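Local atomic coordinates of probable transcriptional repressor protein (Mycobacterium tuberculosis, PDB entry 4FX0), a protein that probably binds DNA as a MarR-family transcriptional repressor, using a winged helix-turn-helix domain, and acts as a redox-dependent, oxidation-sensing regulator. Residues B[21-26]-B[111-116]; B[34-39]-B[72-76]. The contacts are given in a common frame with arbitrary orientation. Residue numbers count along the deposited sequence, not the author numbering.

How the interactions relate
Two contacts in one subunit illustrate how a MarR-type chain is tied together at two levels. The chain enters through helix 7-26, whose C-terminal part (21-26) is met by helix 99-119 some 85 residues later. Before that return, helix 33-45 follows and meets helix 66-78 in interaction 2, closing the shorter loop, which lies wholly within the longer one closed by interaction 1. Interaction 1 thus ties together helices of the dimerisation region, interaction 2 the helical core of the DNA-binding region. Their centres are about 16 Å apart, yet they touch through F36, which packs on L26 and W112; both also reach the second subunit.

Interaction 1 (B[21-26]-B[111-116]); sequences AYDRAL and LWRGVQ
This is a buried helix-to-helix packing contact between the C-terminal end of helix 7-26 and the later part of helix 99-119, next to the second subunit. Both segments are alpha-helical, and they run largely antiparallel, with 139° between their N-to-C directions and 8.9 Å between their axes at closest approach. The backbones come nearest at L26 and L111, whose CA atoms are 5.8 Å apart. Alongside this closest point, the small A25 points toward the partner helix, its CB 3.9 Å from V115 CB, while A25 O lies 3.5 Å from L111 CD1. L26 (m, t) lays CD2 4.2 Å from L111 CB and 4.2 Å from W112 CB. An N-terminal helix packed on the long helix after the wing, beside a partner subunit, is characteristic of the MarR dimerisation region, and here C6 of the second subunit packs on W112 and Q116. Y22 is the main aromatic of the contact. Its m rotamer carries the ring across the gap, so that V115 (p) sets CG1 over one face in a CH-pi contact, 3.8 Å from the ring centroid. The ring meets the five-membered ring of W112 (t) rim to rim, with planes at 64° and Y22 CE2 3.3 Å from W112 CD1. At the far end, Y22 OH donates a very short hydrogen bond of 2.3 Å to Q116 OE1. Q116 NE2 and OE1 also bond to E5 O and A7 N of the second subunit, whose C8 packs on Y22.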
# COMPACT_ATOMS: atom_id res chain seq x y z
N ALA B 21 10.44 3.66 4.72
CA ALA B 21 11.50 3.14 5.58
C ALA B 21 12.23 1.97 4.91
O ALA B 21 13.45 1.86 4.99
CB ALA B 21 10.94 2.72 6.93
N TYR B 22 11.46 1.10 4.25
CA TYR B 22 12.04 -0.04 3.55
C TYR B 22 12.89 0.41 2.36
O TYR B 22 13.94 -0.17 2.09
CB TYR B 22 10.94 -1.01 3.11
CG TYR B 22 10.55 -1.99 4.19
CD1 TYR B 22 10.06 -1.54 5.41
CD2 TYR B 22 10.66 -3.36 3.99
CE1 TYR B 22 9.71 -2.43 6.41
CE2 TYR B 22 10.30 -4.26 4.98
CZ TYR B 22 9.83 -3.79 6.19
OH TYR B 22 9.47 -4.67 7.18
N ASP B 23 12.44 1.46 1.67
CA ASP B 23 13.23 2.06 0.60
C ASP B 23 14.55 2.60 1.16
O ASP B 23 15.62 2.32 0.62
CB ASP B 23 12.45 3.19 -0.07
CG ASP B 23 11.51 2.69 -1.14
OD1 ASP B 23 11.34 1.46 -1.26
OD2 ASP B 23 10.94 3.53 -1.87
N ARG B 24 14.45 3.38 2.23
CA ARG B 24 15.63 3.95 2.87
C ARG B 24 16.63 2.88 3.27
O ARG B 24 17.82 3.00 3.00
CB ARG B 24 15.22 4.77 4.09
CG ARG B 24 16.41 5.35 4.85
CD ARG B 24 15.99 5.96 6.18
NE ARG B 24 17.14 6.45 6.93
CZ ARG B 24 17.65 7.66 6.79
NH1 ARG B 24 17.11 8.52 5.94
NH2 ARG B 24 18.71 8.02 7.51
N ALA B 25 16.14 1.82 3.91
CA ALA B 25 17.00 0.74 4.37
C ALA B 25 17.65 -0.01 3.21
O ALA B 25 18.78 -0.48 3.32
CB ALA B 25 16.21 -0.23 5.25
N LEU B 26 16.93 -0.12 2.10
CA LEU B 26 17.41 -0.86 0.93
C LEU B 26 18.29 -0.03 0.00
O LEU B 26 18.80 -0.54 -0.99
CB LEU B 26 16.24 -1.44 0.15
CG LEU B 26 15.52 -2.64 0.78
CD1 LEU B 26 14.20 -2.91 0.07
CD2 LEU B 26 16.41 -3.87 0.76
N LEU B 111 19.60 -6.09 4.76
CA LEU B 111 19.07 -4.74 4.94
C LEU B 111 17.58 -4.79 5.24
O LEU B 111 17.09 -4.09 6.13
CB LEU B 111 19.34 -3.88 3.71
CG LEU B 111 20.81 -3.75 3.28
CD1 LEU B 111 20.92 -2.88 2.04
CD2 LEU B 111 21.64 -3.18 4.42
N TRP B 112 16.86 -5.60 4.47
CA TRP B 112 15.43 -5.79 4.67
C TRP B 112 15.16 -6.48 6.01
O TRP B 112 14.16 -6.20 6.67
CB TRP B 112 14.84 -6.63 3.53
CG TRP B 112 13.50 -7.22 3.84
CD1 TRP B 112 12.29 -6.59 3.76
CD2 TRP B 112 13.23 -8.56 4.26
NE1 TRP B 112 11.28 -7.46 4.11
CE2 TRP B 112 11.84 -8.68 4.42
CE3 TRP B 112 14.03 -9.68 4.52
CZ2 TRP B 112 11.22 -9.86 4.83
CZ3 TRP B 112 13.42 -10.86 4.93
CH2 TRP B 112 12.03 -10.94 5.08
N ARG B 113 16.07 -7.37 6.39
CA ARG B 113 15.92 -8.13 7.63
C ARG B 113 16.08 -7.24 8.85
O ARG B 113 15.45 -7.46 9.89
CB ARG B 113 16.94 -9.27 7.66
CG ARG B 113 16.62 -10.38 8.64
CD ARG B 113 17.26 -11.69 8.21
NE ARG B 113 16.98 -12.78 9.13
CZ ARG B 113 17.28 -14.06 8.89
NH1 ARG B 113 17.87 -14.40 7.75
NH2 ARG B 113 16.99 -14.99 9.79
N GLY B 114 16.93 -6.22 8.73
CA GLY B 114 17.16 -5.28 9.81
C GLY B 114 15.97 -4.36 10.05
O GLY B 114 15.57 -4.15 11.20
N VAL B 115 15.42 -3.82 8.98
CA VAL B 115 14.27 -2.93 9.08
C VAL B 115 13.02 -3.69 9.52
O VAL B 115 12.21 -3.18 10.29
CB VAL B 115 13.99 -2.19 7.75
CG1 VAL B 115 13.66 -3.18 6.64
CG2 VAL B 115 12.87 -1.18 7.92
N GLN B 116 12.88 -4.92 9.04
CA GLN B 116 11.77 -5.79 9.43
C GLN B 116 11.77 -6.00 10.93
O GLN B 116 10.73 -5.89 11.59
CB GLN B 116 11.89 -7.14 8.72
CG GLN B 116 10.83 -8.16 9.11
CD GLN B 116 9.51 -7.94 8.41
OE1 GLN B 116 9.27 -6.89 7.81
NE2 GLN B 116 8.63 -8.94 8.46

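Interaction 2 (B[34-39]-B[72-76]); sequences TQFSTL and NLEVM
T34 opens the first turn of helix 33-45 used here; its CB points toward N72, but OG1 and N72 ND2, at 3.4 Å, have too poor an angle for a hydrogen bond, and OG1 is bonded instead to T32 OG1. Next comes Q35, nearest N72 in backbone register at 6.8 Å between CA atoms. Its extended m, t side chain lies across the opposing helix, with NE2 3.8 Å from V75 CG1 and CG 3.9 Å from M76 SD, while OE1 is held by T32 N. Both segments are helical and cross almost at right angles, at -81°, with axes 10.5 Å apart. M76 (m, t, p), the residue most covered in this contact, does most to fill this wide spacing. Helix 66-78 takes the position of the recognition helix of MarR-family winged helix-turn-helix domains, and so probably contacts DNA; here its inner side rests on helix 33-45. The CB of F36 points away from 72-76, and its ring meets W112, on helix 99-119. T38, in the p rotamer, turns OG1 back to donate a 2.8 Å hydrogen bond to Q35 O, and M76 CE sits 3.2 Å from T38 OG1 and 3.6 Å from Q35 O. One turn on from Q35, L39 (m, t) adds CD2 at 3.4 Å from M76 CE, and V82 of strand 82-86 packs against both side chains.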
# COMPACT_ATOMS: atom_id res chain seq x y z
N THR B 34 9.35 -2.44 -3.60
CA THR B 34 8.59 -3.17 -4.61
C THR B 34 9.52 -4.01 -5.49
O THR B 34 9.24 -5.17 -5.78
CB THR B 34 7.76 -2.23 -5.50
OG1 THR B 34 8.63 -1.39 -6.25
CG2 THR B 34 6.83 -1.38 -4.65
N GLN B 35 10.63 -3.41 -5.91
CA GLN B 35 11.63 -4.13 -6.71
C GLN B 35 12.16 -5.33 -5.94
O GLN B 35 12.11 -6.46 -6.42
CB GLN B 35 12.78 -3.20 -7.11
CG GLN B 35 12.41 -2.16 -8.16
CD GLN B 35 13.48 -1.10 -8.32
OE1 GLN B 35 14.55 -1.18 -7.72
NE2 GLN B 35 13.19 -0.08 -9.13
N PHE B 36 12.68 -5.07 -4.74
CA PHE B 36 13.13 -6.13 -3.85
C PHE B 36 12.07 -7.22 -3.77
O PHE B 36 12.38 -8.41 -3.90
CB PHE B 36 13.42 -5.57 -2.46
CG PHE B 36 13.51 -6.63 -1.39
CD1 PHE B 36 14.71 -7.29 -1.15
CD2 PHE B 36 12.41 -6.96 -0.63
CE1 PHE B 36 14.80 -8.26 -0.17
CE2 PHE B 36 12.49 -7.93 0.36
CZ PHE B 36 13.68 -8.58 0.59
N SER B 37 10.82 -6.81 -3.57
CA SER B 37 9.71 -7.75 -3.47
C SER B 37 9.62 -8.66 -4.69
O SER B 37 9.64 -9.88 -4.57
CB SER B 37 8.39 -7.00 -3.27
OG SER B 37 8.41 -6.22 -2.09
N THR B 38 9.52 -8.05 -5.87
CA THR B 38 9.39 -8.82 -7.10
C THR B 38 10.55 -9.78 -7.27
O THR B 38 10.36 -10.94 -7.63
CB THR B 38 9.28 -7.91 -8.35
OG1 THR B 38 10.53 -7.25 -8.57
CG2 THR B 38 8.19 -6.87 -8.16
N LEU B 39 11.76 -9.31 -6.99
CA LEU B 39 12.94 -10.16 -7.06
C LEU B 39 12.75 -11.38 -6.16
O LEU B 39 12.82 -12.52 -6.62
CB LEU B 39 14.19 -9.40 -6.62
CG LEU B 39 14.75 -8.37 -7.59
CD1 LEU B 39 16.05 -7.80 -7.05
CD2 LEU B 39 14.97 -8.99 -8.96
N ASN B 72 8.12 -1.00 -13.28
CA ASN B 72 9.23 -1.39 -12.42
C ASN B 72 10.02 -2.54 -13.02
O ASN B 72 11.25 -2.54 -13.02
CB ASN B 72 8.73 -1.76 -11.03
CG ASN B 72 8.66 -0.56 -10.10
OD1 ASN B 72 9.59 0.25 -10.05
ND2 ASN B 72 7.56 -0.44 -9.37
N LEU B 73 9.30 -3.54 -13.53
CA LEU B 73 9.95 -4.67 -14.18
C LEU B 73 10.84 -4.18 -15.32
O LEU B 73 11.90 -4.75 -15.58
CB LEU B 73 8.91 -5.65 -14.70
CG LEU B 73 9.43 -7.07 -14.91
CD1 LEU B 73 9.99 -7.62 -13.61
CD2 LEU B 73 8.33 -7.97 -15.45
N GLU B 74 10.40 -3.12 -15.99
CA GLU B 74 11.17 -2.54 -17.09
C GLU B 74 12.48 -1.94 -16.59
O GLU B 74 13.55 -2.29 -17.08
CB GLU B 74 10.36 -1.47 -17.82
CG GLU B 74 10.05 -1.81 -19.27
CD GLU B 74 11.29 -2.24 -20.05
OE1 GLU B 74 11.37 -3.43 -20.42
OE2 GLU B 74 12.17 -1.39 -20.30
N VAL B 75 12.39 -1.05 -15.61
CA VAL B 75 13.59 -0.43 -15.05
C VAL B 75 14.52 -1.50 -14.48
O VAL B 75 15.73 -1.32 -14.46
CB VAL B 75 13.25 0.62 -13.96
CG1 VAL B 75 12.45 -0.01 -12.84
CG2 VAL B 75 14.53 1.25 -13.42
N MET B 76 13.94 -2.61 -14.05
CA MET B 76 14.72 -3.71 -13.49
C MET B 76 15.46 -4.49 -14.56
O MET B 76 16.66 -4.73 -14.44
CB MET B 76 13.82 -4.65 -12.68
CG MET B 76 13.15 -3.99 -11.49
SD MET B 76 12.05 -5.12 -10.62
CE MET B 76 13.24 -6.16 -9.79